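Local coordinates for uric acid degradation bifunctional protein PucL (Bacillus subtilis, PDB 6A4M), which oxidises uric acid to 5-hydroxyisourate with molecular oxygen, and belongs to a bifunctional enzyme that probably also decarboxylates a later intermediate of urate breakdown, at residues 16-21 / 210-215; 31-36 / 127-132; 108-113 / 139-144; 156-161 / 202-207. All blocks are in the same frame, centred on the assembly; numbering follows the deposited sequence.

Interaction 1: residues 16-21 / 210-215; sequences KPLTGV and SYASDP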
loop_
_atom_site.group_PDB
_atom_site.type_symbol
_atom_site.label_atom_id
_atom_site.label_comp_id
_atom_site.label_asym_id
_atom_site.label_seq_id
_atom_site.Cartn_x
_atom_site.Cartn_y
_atom_site.Cartn_z
ATOM N N LYS A 16 2.577 -13.784 -12.342
ATOM C CA LYS A 16 3.152 -13.077 -13.488
ATOM C C LYS A 16 3.925 -11.841 -13.009
ATOM O O LYS A 16 3.370 -11.040 -12.259
ATOM C CB LYS A 16 2.066 -12.658 -14.479
ATOM C CG LYS A 16 2.608 -12.258 -15.843
ATOM C CD LYS A 16 1.590 -11.474 -16.652
ATOM C CE LYS A 16 2.121 -11.157 -18.044
ATOM N NZ LYS A 16 1.527 -9.912 -18.609
ATOM N N PRO A 17 5.209 -11.696 -13.411
ATOM C CA PRO A 17 5.987 -10.533 -12.956
ATOM C C PRO A 17 5.424 -9.189 -13.422
ATOM O O PRO A 17 4.946 -9.086 -14.548
ATOM C CB PRO A 17 7.373 -10.759 -13.582
ATOM C CG PRO A 17 7.442 -12.209 -13.889
ATOM C CD PRO A 17 6.040 -12.644 -14.183
ATOM N N LEU A 18 5.477 -8.182 -12.552
ATOM C CA LEU A 18 5.147 -6.807 -12.934
ATOM C C LEU A 18 6.386 -6.185 -13.576
ATOM O O LEU A 18 7.385 -5.934 -12.891
ATOM C CB LEU A 18 4.696 -5.990 -11.715
ATOM C CG LEU A 18 4.379 -4.499 -11.895
ATOM C CD1 LEU A 18 3.351 -4.261 -12.988
ATOM C CD2 LEU A 18 3.895 -3.913 -10.579
ATOM N N THR A 19 6.319 -5.962 -14.889
ATOM C CA THR A 19 7.432 -5.407 -15.668
ATOM C C THR A 19 6.947 -4.263 -16.546
ATOM O O THR A 19 5.745 -4.104 -16.761
ATOM C CB THR A 19 8.081 -6.486 -16.558
ATOM O OG1 THR A 19 7.092 -7.062 -17.422
ATOM C CG2 THR A 19 8.697 -7.588 -15.702
ATOM N N GLY A 20 7.893 -3.470 -17.045
ATOM C CA GLY A 20 7.589 -2.327 -17.908
ATOM C C GLY A 20 6.911 -1.158 -17.209
ATOM O O GLY A 20 6.170 -0.400 -17.844
ATOM N N VAL A 21 7.164 -1.005 -15.908
ATOM C CA VAL A 21 6.603 0.112 -15.127
ATOM C C VAL A 21 7.301 1.432 -15.472
ATOM O O VAL A 21 8.431 1.432 -15.967
ATOM C CB VAL A 21 6.678 -0.135 -13.595
ATOM C CG1 VAL A 21 5.972 -1.435 -13.224
ATOM C CG2 VAL A 21 8.119 -0.118 -13.078
ATOM N N SER A 210 -5.345 1.070 -12.233
ATOM C CA SER A 210 -5.008 0.389 -10.986
ATOM C C SER A 210 -4.516 -1.058 -11.131
ATOM O O SER A 210 -3.810 -1.540 -10.246
ATOM C CB SER A 210 -6.223 0.410 -10.052
ATOM O OG SER A 210 -5.880 -0.044 -8.761
ATOM N N TYR A 211 -4.876 -1.746 -12.217
ATOM C CA TYR A 211 -4.593 -3.194 -12.353
ATOM C C TYR A 211 -3.260 -3.505 -13.052
ATOM O O TYR A 211 -2.872 -4.674 -13.133
ATOM C CB TYR A 211 -5.752 -3.926 -13.062
ATOM C CG TYR A 211 -7.129 -3.415 -12.679
ATOM C CD1 TYR A 211 -7.457 -3.164 -11.341
ATOM C CD2 TYR A 211 -8.100 -3.165 -13.651
ATOM C CE1 TYR A 211 -8.707 -2.676 -10.987
ATOM C CE2 TYR A 211 -9.355 -2.684 -13.303
ATOM C CZ TYR A 211 -9.653 -2.436 -11.970
ATOM O OH TYR A 211 -10.891 -1.956 -11.609
ATOM N N ALA A 212 -2.575 -2.471 -13.550
ATOM C CA ALA A 212 -1.247 -2.598 -14.174
ATOM C C ALA A 212 -1.212 -3.481 -15.431
ATOM O O ALA A 212 -0.193 -4.118 -15.716
ATOM C CB ALA A 212 -0.220 -3.083 -13.151
ATOM N N SER A 213 -2.317 -3.510 -16.179
ATOM C CA SER A 213 -2.354 -4.220 -17.459
ATOM C C SER A 213 -1.501 -3.430 -18.447
ATOM O O SER A 213 -0.652 -4.002 -19.131
ATOM C CB SER A 213 -3.789 -4.387 -17.968
ATOM O OG SER A 213 -3.855 -5.425 -18.931
ATOM N N ASP A 214 -1.750 -2.120 -18.510
ATOM C CA ASP A 214 -0.768 -1.154 -18.998
ATOM C C ASP A 214 0.085 -0.798 -17.768
ATOM O O ASP A 214 -0.369 -0.033 -16.912
ATOM C CB ASP A 214 -1.458 0.091 -19.580
ATOM C CG ASP A 214 -0.466 1.125 -20.151
ATOM O OD1 ASP A 214 0.769 0.930 -20.066
ATOM O OD2 ASP A 214 -0.936 2.151 -20.693
ATOM N N PRO A 215 1.310 -1.361 -17.662
ATOM C CA PRO A 215 2.088 -1.157 -16.427
ATOM C C PRO A 215 2.579 0.281 -16.191
ATOM O O PRO A 215 2.801 0.663 -15.041
ATOM C CB PRO A 215 3.283 -2.115 -16.589
ATOM C CG PRO A 215 3.022 -2.913 -17.823
ATOM C CD PRO A 215 2.097 -2.099 -18.665
#

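Interaction 2: residues 31-36 / 127-132; sequences GRDNTV and TSRLVF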
loop_
_atom_site.group_PDB
_atom_site.type_symbol
_atom_site.label_atom_id
_atom_site.label_comp_id
_atom_site.label_asym_id
_atom_site.label_seq_id
_atom_site.Cartn_x
_atom_site.Cartn_y
_atom_site.Cartn_z
ATOM N N GLY A 31 9.767 -2.538 -11.005
ATOM C CA GLY A 31 8.877 -3.689 -11.164
ATOM C C GLY A 31 8.973 -4.662 -10.003
ATOM O O GLY A 31 9.691 -4.416 -9.029
ATOM N N ARG A 32 8.241 -5.767 -10.124
ATOM C CA ARG A 32 8.205 -6.829 -9.116
ATOM C C ARG A 32 8.353 -8.178 -9.814
ATOM O O ARG A 32 7.610 -8.471 -10.757
ATOM C CB ARG A 32 6.872 -6.819 -8.358
ATOM C CG ARG A 32 6.557 -5.554 -7.572
ATOM C CD ARG A 32 5.098 -5.539 -7.128
ATOM N NE ARG A 32 4.679 -4.240 -6.592
ATOM C CZ ARG A 32 3.413 -3.825 -6.459
ATOM N NH1 ARG A 32 2.383 -4.588 -6.826
ATOM N NH2 ARG A 32 3.172 -2.617 -5.956
ATOM N N ASP A 33 9.296 -8.999 -9.352
ATOM C CA ASP A 33 9.435 -10.369 -9.859
ATOM C C ASP A 33 8.221 -11.248 -9.523
ATOM O O ASP A 33 7.912 -12.171 -10.275
ATOM C CB ASP A 33 10.726 -11.023 -9.338
ATOM C CG ASP A 33 11.991 -10.471 -10.009
ATOM O OD1 ASP A 33 11.897 -9.787 -11.055
ATOM O OD2 ASP A 33 13.098 -10.736 -9.487
ATOM N N ASN A 34 7.540 -10.951 -8.411
ATOM C CA ASN A 34 6.350 -11.685 -7.955
ATOM C C ASN A 34 6.604 -13.195 -7.787
ATOM O O ASN A 34 5.717 -14.018 -8.024
ATOM C CB ASN A 34 5.146 -11.418 -8.890
ATOM C CG ASN A 34 4.497 -10.054 -8.670
ATOM O OD1 ASN A 34 4.691 -9.401 -7.640
ATOM N ND2 ASN A 34 3.687 -9.633 -9.643
ATOM N N THR A 35 7.816 -13.545 -7.354
ATOM C CA THR A 35 8.208 -14.943 -7.141
ATOM C C THR A 35 7.388 -15.583 -6.025
ATOM O O THR A 35 7.017 -16.750 -6.115
ATOM C CB THR A 35 9.701 -15.055 -6.789
ATOM O OG1 THR A 35 10.477 -14.401 -7.795
ATOM C CG2 THR A 35 10.139 -16.509 -6.681
ATOM N N VAL A 36 7.137 -14.819 -4.967
ATOM C CA VAL A 36 6.194 -15.210 -3.924
ATOM C C VAL A 36 5.396 -13.976 -3.490
ATOM O O VAL A 36 5.952 -12.900 -3.268
ATOM C CB VAL A 36 6.892 -15.911 -2.731
ATOM C CG1 VAL A 36 8.005 -15.055 -2.137
ATOM C CG2 VAL A 36 5.880 -16.311 -1.665
ATOM N N THR A 127 21.478 -10.601 -4.901
ATOM C CA THR A 127 20.137 -10.797 -4.351
ATOM C C THR A 127 19.586 -12.164 -4.768
ATOM O O THR A 127 19.635 -12.528 -5.943
ATOM C CB THR A 127 19.174 -9.695 -4.827
ATOM O OG1 THR A 127 19.727 -8.413 -4.505
ATOM C CG2 THR A 127 17.803 -9.832 -4.162
ATOM N N SER A 128 19.063 -12.907 -3.793
ATOM C CA SER A 128 18.451 -14.213 -4.035
ATOM C C SER A 128 17.146 -14.088 -4.821
ATOM O O SER A 128 16.434 -13.090 -4.709
ATOM C CB SER A 128 18.158 -14.913 -2.702
ATOM O OG SER A 128 17.547 -16.179 -2.891
ATOM N N ARG A 129 16.855 -15.110 -5.618
ATOM C CA ARG A 129 15.548 -15.287 -6.249
ATOM C C ARG A 129 14.768 -16.418 -5.563
ATOM O O ARG A 129 13.691 -16.798 -6.031
ATOM C CB ARG A 129 15.724 -15.588 -7.741
ATOM C CG ARG A 129 16.533 -14.539 -8.496
ATOM C CD ARG A 129 16.709 -14.899 -9.965
ATOM N NE ARG A 129 15.423 -14.976 -10.656
ATOM C CZ ARG A 129 14.683 -13.932 -11.040
ATOM N NH1 ARG A 129 15.079 -12.675 -10.823
ATOM N NH2 ARG A 129 13.522 -14.149 -11.655
ATOM N N LEU A 130 15.313 -16.940 -4.457
ATOM C CA LEU A 130 14.740 -18.075 -3.724
ATOM C C LEU A 130 14.368 -17.738 -2.274
ATOM O O LEU A 130 13.265 -18.055 -1.839
ATOM C CB LEU A 130 15.725 -19.251 -3.730
ATOM C CG LEU A 130 16.267 -19.702 -5.094
ATOM C CD1 LEU A 130 17.232 -20.865 -4.914
ATOM C CD2 LEU A 130 15.141 -20.088 -6.047
ATOM N N VAL A 131 15.289 -17.118 -1.533
ATOM C CA VAL A 131 15.100 -16.841 -0.100
ATOM C C VAL A 131 14.521 -15.441 0.114
ATOM O O VAL A 131 15.090 -14.454 -0.356
ATOM C CB VAL A 131 16.428 -16.979 0.687
ATOM C CG1 VAL A 131 16.190 -16.833 2.187
ATOM C CG2 VAL A 131 17.094 -18.316 0.380
ATOM N N PHE A 132 13.402 -15.367 0.838
ATOM C CA PHE A 132 12.703 -14.107 1.097
ATOM C C PHE A 132 12.384 -13.941 2.581
ATOM O O PHE A 132 11.956 -14.887 3.235
ATOM C CB PHE A 132 11.392 -14.056 0.309
ATOM C CG PHE A 132 11.575 -14.074 -1.181
ATOM C CD1 PHE A 132 11.676 -15.280 -1.864
ATOM C CD2 PHE A 132 11.630 -12.890 -1.906
ATOM C CE1 PHE A 132 11.843 -15.306 -3.240
ATOM C CE2 PHE A 132 11.793 -12.909 -3.287
ATOM C CZ PHE A 132 11.901 -14.119 -3.953
#

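Interaction 3: residues 108-113 / 139-144; sequences TGEDIP and RSRSVL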
loop_
_atom_site.group_PDB
_atom_site.type_symbol
_atom_site.label_atom_id
_atom_site.label_comp_id
_atom_site.label_asym_id
_atom_site.label_seq_id
_atom_site.Cartn_x
_atom_site.Cartn_y
_atom_site.Cartn_z
ATOM N N THR A 108 -11.294 -6.446 0.432
ATOM C CA THR A 108 -10.104 -5.832 1.005
ATOM C C THR A 108 -8.951 -6.811 0.831
ATOM O O THR A 108 -9.099 -7.992 1.146
ATOM C CB THR A 108 -10.302 -5.559 2.504
ATOM O OG1 THR A 108 -11.470 -4.749 2.690
ATOM C CG2 THR A 108 -9.100 -4.848 3.107
ATOM N N GLY A 109 -7.815 -6.319 0.339
ATOM C CA GLY A 109 -6.631 -7.147 0.107
ATOM C C GLY A 109 -5.409 -6.541 0.764
ATOM O O GLY A 109 -4.906 -5.525 0.296
ATOM N N GLU A 110 -4.941 -7.170 1.843
ATOM C CA GLU A 110 -3.748 -6.721 2.577
ATOM C C GLU A 110 -2.513 -7.520 2.175
ATOM O O GLU A 110 -2.450 -8.723 2.412
ATOM C CB GLU A 110 -3.943 -6.861 4.094
ATOM C CG GLU A 110 -4.274 -5.570 4.822
ATOM C CD GLU A 110 -3.928 -5.645 6.297
ATOM O OE1 GLU A 110 -2.718 -5.662 6.621
ATOM O OE2 GLU A 110 -4.865 -5.681 7.125
ATOM N N ASP A 111 -1.525 -6.832 1.607
ATOM C CA ASP A 111 -0.282 -7.458 1.163
ATOM C C ASP A 111 0.510 -7.996 2.345
ATOM O O ASP A 111 0.604 -7.349 3.384
ATOM C CB ASP A 111 0.568 -6.447 0.379
ATOM C CG ASP A 111 1.875 -7.039 -0.143
ATOM O OD1 ASP A 111 1.873 -8.198 -0.605
ATOM O OD2 ASP A 111 2.909 -6.337 -0.103
ATOM N N ILE A 112 1.045 -9.199 2.181
ATOM C CA ILE A 112 2.039 -9.753 3.089
ATOM C C ILE A 112 3.367 -9.590 2.342
ATOM O O ILE A 112 3.683 -10.407 1.475
ATOM C CB ILE A 112 1.750 -11.230 3.433
ATOM C CG1 ILE A 112 0.437 -11.335 4.218
ATOM C CG2 ILE A 112 2.896 -11.827 4.244
ATOM C CD1 ILE A 112 -0.137 -12.733 4.291
ATOM N N PRO A 113 4.133 -8.519 2.652
ATOM C CA PRO A 113 5.299 -8.212 1.822
ATOM C C PRO A 113 6.442 -9.204 2.010
ATOM O O PRO A 113 6.754 -9.577 3.142
ATOM C CB PRO A 113 5.721 -6.806 2.280
ATOM C CG PRO A 113 4.948 -6.507 3.517
ATOM C CD PRO A 113 4.096 -7.687 3.866
ATOM N N ARG A 139 3.189 -1.976 4.569
ATOM C CA ARG A 139 2.543 -2.959 3.696
ATOM C C ARG A 139 1.426 -2.298 2.910
ATOM O O ARG A 139 0.698 -1.459 3.447
ATOM C CB ARG A 139 1.981 -4.121 4.523
ATOM C CG ARG A 139 1.060 -3.686 5.658
ATOM C CD ARG A 139 0.902 -4.749 6.730
ATOM N NE ARG A 139 0.385 -4.164 7.968
ATOM C CZ ARG A 139 1.118 -3.592 8.930
ATOM N NH1 ARG A 139 2.450 -3.509 8.847
ATOM N NH2 ARG A 139 0.504 -3.093 10.004
ATOM N N SER A 140 1.290 -2.669 1.640
ATOM C CA SER A 140 0.226 -2.122 0.812
ATOM C C SER A 140 -1.104 -2.785 1.158
ATOM O O SER A 140 -1.139 -3.918 1.652
ATOM C CB SER A 140 0.538 -2.262 -0.683
ATOM O OG SER A 140 0.587 -3.614 -1.088
ATOM N N ARG A 141 -2.189 -2.050 0.933
ATOM C CA ARG A 141 -3.542 -2.578 1.064
ATOM C C ARG A 141 -4.395 -1.983 -0.044
ATOM O O ARG A 141 -4.210 -0.819 -0.408
ATOM C CB ARG A 141 -4.143 -2.238 2.434
ATOM C CG ARG A 141 -5.459 -2.949 2.732
ATOM C CD ARG A 141 -6.003 -2.603 4.113
ATOM N NE ARG A 141 -6.699 -1.311 4.107
ATOM C CZ ARG A 141 -7.962 -1.085 4.495
ATOM N NH1 ARG A 141 -8.742 -2.047 4.981
ATOM N NH2 ARG A 141 -8.455 0.147 4.405
ATOM N N SER A 142 -5.318 -2.784 -0.574
ATOM C CA SER A 142 -6.259 -2.332 -1.600
ATOM C C SER A 142 -7.689 -2.670 -1.196
ATOM O O SER A 142 -7.957 -3.761 -0.691
ATOM C CB SER A 142 -5.928 -2.970 -2.949
ATOM O OG SER A 142 -4.651 -2.554 -3.396
ATOM N N VAL A 143 -8.591 -1.716 -1.414
ATOM C CA VAL A 143 -10.020 -1.902 -1.198
ATOM C C VAL A 143 -10.740 -1.715 -2.532
ATOM O O VAL A 143 -10.394 -0.827 -3.314
ATOM C CB VAL A 143 -10.570 -0.901 -0.157
ATOM C CG1 VAL A 143 -12.059 -1.127 0.092
ATOM C CG2 VAL A 143 -9.777 -1.013 1.138
ATOM N N LEU A 144 -11.730 -2.563 -2.787
ATOM C CA LEU A 144 -12.561 -2.457 -3.979
ATOM C C LEU A 144 -14.004 -2.745 -3.613
ATOM O O LEU A 144 -14.293 -3.781 -3.012
ATOM C CB LEU A 144 -12.099 -3.452 -5.041
ATOM C CG LEU A 144 -12.851 -3.445 -6.377
ATOM C CD1 LEU A 144 -12.550 -2.179 -7.163
ATOM C CD2 LEU A 144 -12.482 -4.665 -7.192
HETATM O O HOH W 1 3.752 -3.897 0.565
#

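Interaction 4: residues 156-161 / 202-207; sequences TEQYSE and WQYENT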
loop_
_atom_site.group_PDB
_atom_site.type_symbol
_atom_site.label_atom_id
_atom_site.label_comp_id
_atom_site.label_asym_id
_atom_site.label_seq_id
_atom_site.Cartn_x
_atom_site.Cartn_y
_atom_site.Cartn_z
ATOM N N THR A 156 -18.012 1.259 -7.146
ATOM C CA THR A 156 -18.507 2.340 -6.263
ATOM C C THR A 156 -17.363 2.995 -5.479
ATOM O O THR A 156 -17.376 4.212 -5.256
ATOM C CB THR A 156 -19.678 1.919 -5.306
ATOM O OG1 THR A 156 -19.498 2.517 -4.013
ATOM C CG2 THR A 156 -19.811 0.409 -5.107
ATOM N N GLU A 157 -16.394 2.186 -5.052
ATOM C CA GLU A 157 -15.192 2.682 -4.391
ATOM C C GLU A 157 -13.982 1.859 -4.818
ATOM O O GLU A 157 -14.086 0.649 -5.037
ATOM C CB GLU A 157 -15.353 2.623 -2.869
ATOM C CG GLU A 157 -14.218 3.288 -2.097
ATOM C CD GLU A 157 -14.458 3.339 -0.597
ATOM O OE1 GLU A 157 -15.155 2.446 -0.060
ATOM O OE2 GLU A 157 -13.936 4.277 0.050
ATOM N N GLN A 158 -12.840 2.531 -4.938
ATOM C CA GLN A 158 -11.568 1.868 -5.194
ATOM C C GLN A 158 -10.412 2.756 -4.756
ATOM O O GLN A 158 -10.303 3.898 -5.201
ATOM C CB GLN A 158 -11.407 1.536 -6.680
ATOM C CG GLN A 158 -10.168 0.692 -6.977
ATOM C CD GLN A 158 -9.607 0.900 -8.367
ATOM O OE1 GLN A 158 -9.483 -0.050 -9.136
ATOM N NE2 GLN A 158 -9.266 2.141 -8.699
ATOM N N TYR A 159 -9.556 2.226 -3.889
ATOM C CA TYR A 159 -8.293 2.879 -3.560
ATOM C C TYR A 159 -7.244 1.861 -3.162
ATOM O O TYR A 159 -7.569 0.751 -2.740
ATOM C CB TYR A 159 -8.476 3.919 -2.449
ATOM C CG TYR A 159 -8.947 3.377 -1.118
ATOM C CD1 TYR A 159 -8.032 2.982 -0.136
ATOM C CD2 TYR A 159 -10.305 3.286 -0.822
ATOM C CE1 TYR A 159 -8.461 2.495 1.093
ATOM C CE2 TYR A 159 -10.745 2.803 0.404
ATOM C CZ TYR A 159 -9.823 2.410 1.359
ATOM O OH TYR A 159 -10.258 1.928 2.572
ATOM N N SER A 160 -5.986 2.252 -3.333
ATOM C CA SER A 160 -4.846 1.502 -2.838
ATOM C C SER A 160 -4.131 2.361 -1.816
ATOM O O SER A 160 -4.257 3.583 -1.815
ATOM C CB SER A 160 -3.913 1.118 -3.975
ATOM O OG SER A 160 -4.528 0.143 -4.793
ATOM N N GLU A 161 -3.371 1.706 -0.953
ATOM C CA GLU A 161 -2.887 2.327 0.264
ATOM C C GLU A 161 -1.552 1.735 0.672
ATOM O O GLU A 161 -1.321 0.548 0.456
ATOM C CB GLU A 161 -3.921 2.075 1.361
ATOM C CG GLU A 161 -3.718 2.849 2.649
ATOM C CD GLU A 161 -4.903 2.727 3.594
ATOM O OE1 GLU A 161 -5.687 1.756 3.470
ATOM O OE2 GLU A 161 -5.045 3.609 4.471
ATOM N N TRP A 202 -4.541 6.461 -2.270
ATOM C CA TRP A 202 -4.704 7.158 -3.547
ATOM C C TRP A 202 -5.807 6.535 -4.410
ATOM O O TRP A 202 -5.999 5.314 -4.414
ATOM C CB TRP A 202 -3.380 7.201 -4.321
ATOM C CG TRP A 202 -2.769 5.864 -4.589
ATOM C CD1 TRP A 202 -2.967 5.076 -5.687
ATOM C CD2 TRP A 202 -1.849 5.155 -3.749
ATOM N NE1 TRP A 202 -2.231 3.919 -5.583
ATOM C CE2 TRP A 202 -1.535 3.940 -4.405
ATOM C CE3 TRP A 202 -1.259 5.425 -2.505
ATOM C CZ2 TRP A 202 -0.656 2.998 -3.858
ATOM C CZ3 TRP A 202 -0.383 4.486 -1.962
ATOM C CH2 TRP A 202 -0.091 3.288 -2.640
ATOM N N GLN A 203 -6.528 7.396 -5.126
ATOM C CA GLN A 203 -7.592 6.984 -6.037
ATOM C C GLN A 203 -7.212 7.373 -7.459
ATOM O O GLN A 203 -6.722 8.481 -7.695
ATOM C CB GLN A 203 -8.918 7.641 -5.646
ATOM C CG GLN A 203 -9.468 7.156 -4.317
ATOM C CD GLN A 203 -10.813 7.771 -3.976
ATOM O OE1 GLN A 203 -10.945 8.989 -3.892
ATOM N NE2 GLN A 203 -11.819 6.926 -3.769
ATOM N N TYR A 204 -7.435 6.456 -8.396
ATOM C CA TYR A 204 -7.157 6.699 -9.810
ATOM C C TYR A 204 -8.340 7.411 -10.461
ATOM O O TYR A 204 -9.492 7.152 -10.115
ATOM C CB TYR A 204 -6.920 5.386 -10.552
ATOM C CG TYR A 204 -5.658 4.644 -10.184
ATOM C CD1 TYR A 204 -5.604 3.833 -9.049
ATOM C CD2 TYR A 204 -4.525 4.718 -10.992
ATOM C CE1 TYR A 204 -4.450 3.132 -8.724
ATOM C CE2 TYR A 204 -3.369 4.022 -10.675
ATOM C CZ TYR A 204 -3.335 3.232 -9.541
ATOM O OH TYR A 204 -2.191 2.537 -9.231
ATOM N N GLU A 205 -8.042 8.299 -11.407
ATOM C CA GLU A 205 -9.067 8.888 -12.273
ATOM C C GLU A 205 -9.689 7.781 -13.126
ATOM O O GLU A 205 -10.910 7.665 -13.218
ATOM C CB GLU A 205 -8.462 9.971 -13.177
ATOM C CG GLU A 205 -9.487 10.862 -13.875
ATOM C CD GLU A 205 -8.922 11.610 -15.075
ATOM O OE1 GLU A 205 -7.687 11.785 -15.169
ATOM O OE2 GLU A 205 -9.723 12.030 -15.936
ATOM N N ASN A 206 -8.824 6.969 -13.728
ATOM C CA ASN A 206 -9.227 5.828 -14.547
ATOM C C ASN A 206 -8.974 4.537 -13.772
ATOM O O ASN A 206 -7.830 4.175 -13.503
ATOM C CB ASN A 206 -8.458 5.847 -15.872
ATOM C CG ASN A 206 -8.936 6.950 -16.807
ATOM O OD1 ASN A 206 -10.134 7.237 -16.893
ATOM N ND2 ASN A 206 -8.001 7.574 -17.514
ATOM N N THR A 207 -10.056 3.843 -13.432
ATOM C CA THR A 207 -10.008 2.717 -12.495
ATOM C C THR A 207 -9.238 1.490 -13.045
ATOM O O THR A 207 -8.699 0.696 -12.271
ATOM C CB THR A 207 -11.443 2.357 -12.014
ATOM O OG1 THR A 207 -11.399 1.847 -10.679
ATOM C CG2 THR A 207 -12.137 1.352 -12.935
#

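Interaction 1: residues 16-21 / 210-215
The carbonyl oxygen of Thr-19 rests against the ring of Pro-215, with atoms CB and CG of the proline each 3.2 Å from Thr-19 O. The next carbonyl follows it, Gly-20 O lying 3.6 Å from Pro-215 CB, which makes the proline ring the centre of the contact. This is van der Waals packing: proline suits the place because its ring is compact and rigid and sets CB and CG against both carbonyls. Leu-18 works alongside. Its chi1 of 177° sets CG anti to the backbone N. Farther out, CD1 meets Ala-212 CB at 3.8 Å and Pro-215 CB at 4.2 Å; the leucine and proline side chains run antiparallel as they pass. The methyl of Ala-212, small enough for the bend it occupies, is directed toward 16-21 and also packs on Thr-82. Val-21 CG1 borders the proline at 4.4 Å from Pro-215 CB. Gly-20 turns the chain with a positive phi of 70°, a conformation that comes easily to glycine. The arrangement is loop-on-loop packing: the connection between strands 3-13 and 36-45 is laid on the one leading from strand 194-204 to helix 221-233, in an enzyme of the tunnelling fold shared by uricases.

Interaction 2: residues 31-36 / 127-132
Phe-132 reaches from its strand to Thr-35 and Val-36. CB is directed toward 31-36, and chi1 of -63° sets CG beside the backbone N. CG is then 3.8 Å from Val-36 CG1, and CD1 is 3.7 Å from that same methyl. CE1 lies between the two partners, 4.0 Å from both Val-36 CG1 and Thr-35 CG2, and CZ ends 3.7 Å from Thr-35 CB. The valine methyl sits over one face of the ring in a CH-pi contact, offset toward the rim; valine suits this place because it brings a branched apolar tip. Thr-35 crosses the phenylalanine at about a right angle, and its CG2 also lies 3.6 Å from Arg-129 O. An alanine in place of Phe-132 would probably leave Val-36 CG1 without its aromatic partner and open a gap beside Thr-35. Nearer the surface, Asp-33 OD2 forms a salt bridge with Arg-129 NH1 at 3.1 Å. Where the chain turns, Ser-128 OG accepts from Leu-130 N, an ST turn, and also from Val-131 N, which makes it an ST motif. Strand 104-121 borders the cluster: Val-36, starting strand 36-45, packs on its Phe-114, and Phe-132, in strand 131-134, on its Ala-116.

Interaction 3: residues 108-113 / 139-144
Glu-110 meets Arg-139 at the edge of the guanidinium, where OE1 lies in plane and 3.7 Å from Arg-139 NE, a long salt bridge with the two flat groups 31° apart. The second guanidinium, that of Arg-141, carries Val-143 CG2 over one face, 3.7 Å above the plane and toward the rim, while Thr-108 CG2 approaches its NH1 at 3.4 Å. A chi1 of -170° puts Arg-141 CG anti to the backbone N, 3.6 Å from Glu-110 CG. Arg-141 CD then comes 3.5 Å from that same Glu-110 CG, and aliphatic parts of two charged residues pack against each other. Glutamate and arginine suit this face, which they share with Thr-108 and Val-143, because their stems pack while their ends find charges: Arg-141 NE has a salt bridge to Glu-161. Arg-139, nearby, has a further one from NH2 to Asp-164.

Beneath them runs an antiparallel pair of strands. Gly-109 and Ser-142 form a hydrogen-bonded pair, Gly-109 N giving to Ser-142 O at 2.8 Å and Ser-142 N to Gly-109 O at 2.9 Å. A CB on Gly-109 would point to the face of Ser-142, near Ser-142 O. Asp-111 N likewise donates to Ser-140 O. At this same pair a water donates to Asp-111 OD2 at 2.7 Å and accepts from Ser-140 N. Pro-113 CG closes that end against Arg-139 CB.

On the other face, Ser-142 packs on Glu-85 and Leu-88 of helix 84-98, and its OG bonds to Ser-160 OG. Strand 36-45 flanks 108-113, and strand 153-169 flanks 139-144.

Interaction 4: residues 156-161 / 202-207
Ser-160 of strand 153-169 pairs with Trp-202 of strand 194-204, an antiparallel pairing within the large curved sheet of the tunnelling fold, from which the short segments splay at 130°. Earlier in 156-161 the strand carries a classic beta bulge, Thr-156 and Glu-157 both facing Lys-145. Gln-158 extends its side chain to end beside Thr-207, while its backbone O lies 3.5 Å from Gln-203 CG. Tyr-159 follows, its CB 3.9 Å from the same Gln-203 CG; chi1 of 62° sets its CG between the backbone N and carbonyl carbon, and the ring leads off to Arg-141 and Val-143. At Ser-160 the strands bond in both directions: Ser-160 N gives to Trp-202 O at 3.2 Å, and Trp-202 N to Ser-160 O at 2.9 Å. A small serine suits this spot, since its CB lies 3.6 Å from Trp-202 NE1 and its OG bonds to Glu-85. Ser-160 O stands 3.4 Å above the plane of the Trp-202 ring, over its centre. An alanine in place of Trp-202 would probably deprive Ser-160 O of the ring it lies over and open a gap beside Glu-161. The broad indole ends at this glutamate, with Glu-161 C 3.9 Å from Trp-202 CH2.

In the fold
Interactions 3 and 4 belong to the same antiparallel sheet and share a border, for strands 139-148 and 153-169 are neighbours there: Val-143 N bonds to Tyr-159 O. Their cohesion is largely backbone hydrogen bonding, supplemented by a long salt bridge in interaction 3 and by an indole in interaction 4. Interaction 3 lies deepest, about 6 Å between its centre and that of the chain. Interactions 1, 3 and 4 are partly buried, whereas interaction 2 lies at the surface. Interactions 1 and 2 involve the connection between strands 3-13 and 36-45, joined within it by Leu-18 N to Arg-32 O, and rely on side-chain packing; interaction 2 adds a salt bridge. Tyr-211 and Ser-210 bring interaction 1 against Gln-158 of interaction 4.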